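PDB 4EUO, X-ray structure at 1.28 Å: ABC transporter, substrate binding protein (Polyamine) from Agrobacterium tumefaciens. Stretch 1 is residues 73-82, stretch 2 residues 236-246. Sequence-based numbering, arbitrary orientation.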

# COMPACT_ATOMS: atom_id res chain seq x y z
N LEU A 73 19.28 0.63 2.90
CA LEU A 73 18.92 -0.77 2.97
C LEU A 73 20.05 -1.75 2.82
O LEU A 73 20.96 -1.50 2.04
CB LEU A 73 17.86 -1.09 1.86
CG LEU A 73 16.61 -0.19 1.84
CD1 LEU A 73 15.66 -0.62 0.69
CD2 LEU A 73 15.85 -0.24 3.18
N GLU A 74 19.89 -2.92 3.43
CA GLU A 74 20.81 -4.01 3.20
C GLU A 74 20.42 -4.64 1.88
O GLU A 74 19.22 -4.76 1.56
CB GLU A 74 20.61 -5.10 4.25
CG GLU A 74 21.02 -4.70 5.67
CD GLU A 74 22.50 -4.50 5.93
OE1 GLU A 74 23.33 -4.83 5.05
OE2 GLU A 74 22.82 -3.95 7.01
N LYS A 75 21.43 -5.12 1.12
CA LYS A 75 21.13 -5.89 -0.07
C LYS A 75 20.54 -7.19 0.45
O LYS A 75 20.99 -7.73 1.48
CB LYS A 75 22.42 -6.19 -0.87
CG LYS A 75 22.82 -5.04 -1.78
CD LYS A 75 24.01 -5.39 -2.67
CE LYS A 75 24.46 -4.24 -3.53
NZ LYS A 75 23.57 -4.04 -4.71
N LEU A 76 19.49 -7.68 -0.20
CA LEU A 76 18.89 -8.92 0.27
C LEU A 76 19.76 -10.14 -0.07
O LEU A 76 20.45 -10.15 -1.10
CB LEU A 76 17.47 -9.12 -0.28
CG LEU A 76 16.40 -8.10 0.17
CD1 LEU A 76 15.03 -8.58 -0.26
CD2 LEU A 76 16.40 -7.88 1.69
N ASP A 77 19.69 -11.16 0.77
CA ASP A 77 20.48 -12.39 0.55
C ASP A 77 19.62 -13.35 -0.25
O ASP A 77 18.77 -14.05 0.30
CB ASP A 77 20.90 -13.02 1.89
CG ASP A 77 21.82 -14.22 1.75
OD1 ASP A 77 21.98 -14.72 0.61
OD2 ASP A 77 22.35 -14.68 2.78
N PHE A 78 19.83 -13.37 -1.58
CA PHE A 78 19.09 -14.26 -2.46
C PHE A 78 19.58 -15.73 -2.46
O PHE A 78 19.03 -16.55 -3.19
CB PHE A 78 18.90 -13.68 -3.85
CG PHE A 78 17.96 -12.50 -3.85
CD1 PHE A 78 16.59 -12.69 -3.73
CD2 PHE A 78 18.44 -11.20 -3.99
CE1 PHE A 78 15.71 -11.59 -3.72
CE2 PHE A 78 17.57 -10.11 -4.00
CZ PHE A 78 16.21 -10.32 -3.88
N SER A 79 20.53 -16.06 -1.58
CA SER A 79 20.90 -17.46 -1.39
C SER A 79 19.95 -18.03 -0.32
O SER A 79 19.82 -19.25 -0.18
CB SER A 79 22.37 -17.60 -0.97
OG SER A 79 22.57 -17.30 0.41
N VAL A 80 19.26 -17.13 0.43
CA VAL A 80 18.30 -17.48 1.46
C VAL A 80 16.88 -17.23 0.91
O VAL A 80 16.01 -18.09 1.07
CB VAL A 80 18.58 -16.69 2.76
CG1 VAL A 80 17.47 -16.90 3.78
CG2 VAL A 80 19.94 -17.10 3.36
N ILE A 81 16.63 -16.04 0.35
CA ILE A 81 15.32 -15.72 -0.23
C ILE A 81 15.35 -16.30 -1.66
O ILE A 81 16.17 -15.89 -2.48
CB ILE A 81 15.08 -14.19 -0.20
CG1 ILE A 81 15.05 -13.64 1.25
CG2 ILE A 81 13.78 -13.82 -0.95
CD1 ILE A 81 15.49 -12.20 1.35
N ASP A 82 14.42 -17.18 -1.93
CA ASP A 82 14.31 -17.83 -3.23
C ASP A 82 13.38 -17.02 -4.10
O ASP A 82 12.17 -17.07 -3.90
CB ASP A 82 13.81 -19.27 -3.05
CG ASP A 82 13.57 -20.03 -4.35
OD1 ASP A 82 14.01 -19.54 -5.42
OD2 ASP A 82 12.92 -21.09 -4.31
N ASN A 236 20.08 -7.88 13.34
CA ASN A 236 19.49 -9.20 13.13
C ASN A 236 19.41 -9.51 11.61
O ASN A 236 18.36 -9.98 11.14
CB ASN A 236 18.10 -9.26 13.80
CG ASN A 236 18.08 -8.92 15.28
OD1 ASN A 236 17.32 -8.06 15.78
ND2 ASN A 236 18.91 -9.63 16.02
N LYS A 237 20.50 -9.25 10.85
CA LYS A 237 20.52 -9.39 9.39
C LYS A 237 20.13 -10.78 8.90
O LYS A 237 19.22 -10.90 8.09
CB LYS A 237 21.84 -8.94 8.77
CG LYS A 237 21.81 -8.78 7.25
CD LYS A 237 23.09 -8.20 6.74
CE LYS A 237 23.16 -8.28 5.24
NZ LYS A 237 24.45 -7.74 4.73
N ASP A 238 20.79 -11.83 9.42
CA ASP A 238 20.45 -13.19 8.97
C ASP A 238 19.00 -13.54 9.28
O ASP A 238 18.31 -14.10 8.42
CB ASP A 238 21.43 -14.23 9.56
CG ASP A 238 22.86 -14.07 9.07
OD1 ASP A 238 23.06 -13.44 8.01
OD2 ASP A 238 23.78 -14.61 9.73
N ALA A 239 18.52 -13.18 10.47
CA ALA A 239 17.16 -13.45 10.90
C ALA A 239 16.16 -12.68 10.00
O ALA A 239 15.11 -13.23 9.65
CB ALA A 239 16.96 -13.07 12.36
N ALA A 240 16.53 -11.45 9.59
CA ALA A 240 15.67 -10.62 8.73
C ALA A 240 15.49 -11.29 7.37
O ALA A 240 14.36 -11.34 6.85
CB ALA A 240 16.29 -9.25 8.57
N MET A 241 16.59 -11.84 6.81
CA MET A 241 16.50 -12.53 5.53
C MET A 241 15.64 -13.77 5.63
O MET A 241 14.83 -14.02 4.73
CB MET A 241 17.90 -12.88 4.98
CG MET A 241 18.83 -11.72 4.85
SD MET A 241 18.16 -10.41 3.78
CE MET A 241 19.23 -9.04 4.29
N LYS A 242 15.75 -14.52 6.74
CA LYS A 242 14.90 -15.69 6.96
C LYS A 242 13.44 -15.30 7.10
O LYS A 242 12.54 -16.02 6.64
CB LYS A 242 15.38 -16.49 8.19
CG LYS A 242 16.70 -17.21 7.97
CD LYS A 242 17.15 -17.89 9.26
CE LYS A 242 18.51 -18.52 9.11
NZ LYS A 242 19.00 -19.05 10.40
N PHE A 243 13.18 -14.13 7.74
CA PHE A 243 11.81 -13.69 7.92
C PHE A 243 11.20 -13.34 6.56
O PHE A 243 10.05 -13.72 6.30
CB PHE A 243 11.76 -12.49 8.87
CG PHE A 243 10.35 -12.01 9.11
CD1 PHE A 243 9.55 -12.59 10.09
CD2 PHE A 243 9.77 -11.04 8.29
CE1 PHE A 243 8.24 -12.17 10.29
CE2 PHE A 243 8.45 -10.62 8.50
CZ PHE A 243 7.68 -11.20 9.47
N ILE A 244 11.98 -12.66 5.70
CA ILE A 244 11.46 -12.29 4.38
C ILE A 244 11.20 -13.56 3.55
O ILE A 244 10.15 -13.68 2.90
CB ILE A 244 12.39 -11.31 3.68
CG1 ILE A 244 12.37 -9.96 4.43
CG2 ILE A 244 12.01 -11.15 2.20
CD1 ILE A 244 13.28 -8.91 3.86
N ALA A 245 12.11 -14.57 3.65
CA ALA A 245 11.91 -15.83 2.93
C ALA A 245 10.61 -16.49 3.40
O ALA A 245 9.86 -17.02 2.57
CB ALA A 245 13.10 -16.74 3.18
N LEU A 246 10.33 -16.45 4.69
CA LEU A 246 9.13 -17.03 5.24
C LEU A 246 7.88 -16.22 4.81
O LEU A 246 6.91 -16.79 4.31
CB LEU A 246 9.26 -17.12 6.78
CG LEU A 246 8.07 -17.70 7.57
CD1 LEU A 246 6.92 -16.69 7.77
CD2 LEU A 246 7.58 -19.05 7.02
O HOH W 1 21.48 -14.11 5.27

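What ties the two stretches together most strongly? A salt bridge does, between Glu74 and Lys237, with Lys237 NZ donating a hydrogen bond to Glu74 OE1 at 3.1 Å. Both CA-to-CB bonds point toward the opposing stretch, but the CA atoms of the two residues lie 8.2 Å apart, so the side chains must supply the reach. Lys237 does so with a fully extended chain, all four chi angles being t, whereas Glu74 is folded, with chi1 and chi2 both m. Glu74 is buried, and the other oxygen of its carboxylate, OE2, is hydrogen-bonded elsewhere in the structure.

How do the remaining polar groups meet? Asp77 takes part through its backbone and through its carboxylate. Its amide gives a weak hydrogen bond to sulfur, Asp77 N to Met241 SD, at 3.5 Å; the angle of 162° at the hydrogen is nearly straight, although thioether sulfur is a modest acceptor. Its carboxylate reaches the helix through water 1, which donates to Asp77 OD2 at 2.7 Å and to Asp238 OD1 at 3.2 Å. By donating to both, the water joins two acidic groups that could not pair directly as carboxylates. The other oxygen, Asp77 OD1, accepts from Ser79 N at 2.9 Å and from Ser79 OG at 2.7 Å, while Asp77 O accepts from Val80 N at 3.1 Å and from Ile81 N at 2.9 Å. These bonds hold a compact turn that brings Val80 and Ile81 back against the helix.

Why does Met241 dominate the packing? It has the largest area covered by the other stretch, 100 Å², and touches every residue from Glu74 to Ile81 except Phe78 and Ser79. With chi1 and chi2 both m and chi3 t, its side chain lies along the loop: Met241 CE comes within 3.6 Å of Lys75 O, and Met241 SD within 3.7 Å of Leu76 CD2. The same sulfur thus meets both a polar amide and an apolar methyl.

What closes the contact farther along the helix? Here the backbones converge, the CA separation falling to 4.7 Å between Ile81 and Ala245. The small Ala245 side chain accompanies this close approach, with Ala245 CB lying 3.8 Å from Val80 O and 4.1 Å from Ile81 CG1. Ile81 also packs its CD1 against Ile244 CG2 at 3.7 Å, and Leu76 CD2 meets Ile244 CD1 at 3.9 Å. On more exposed ground, Val80 CG1 rests 4.2 Å from Met241 CB.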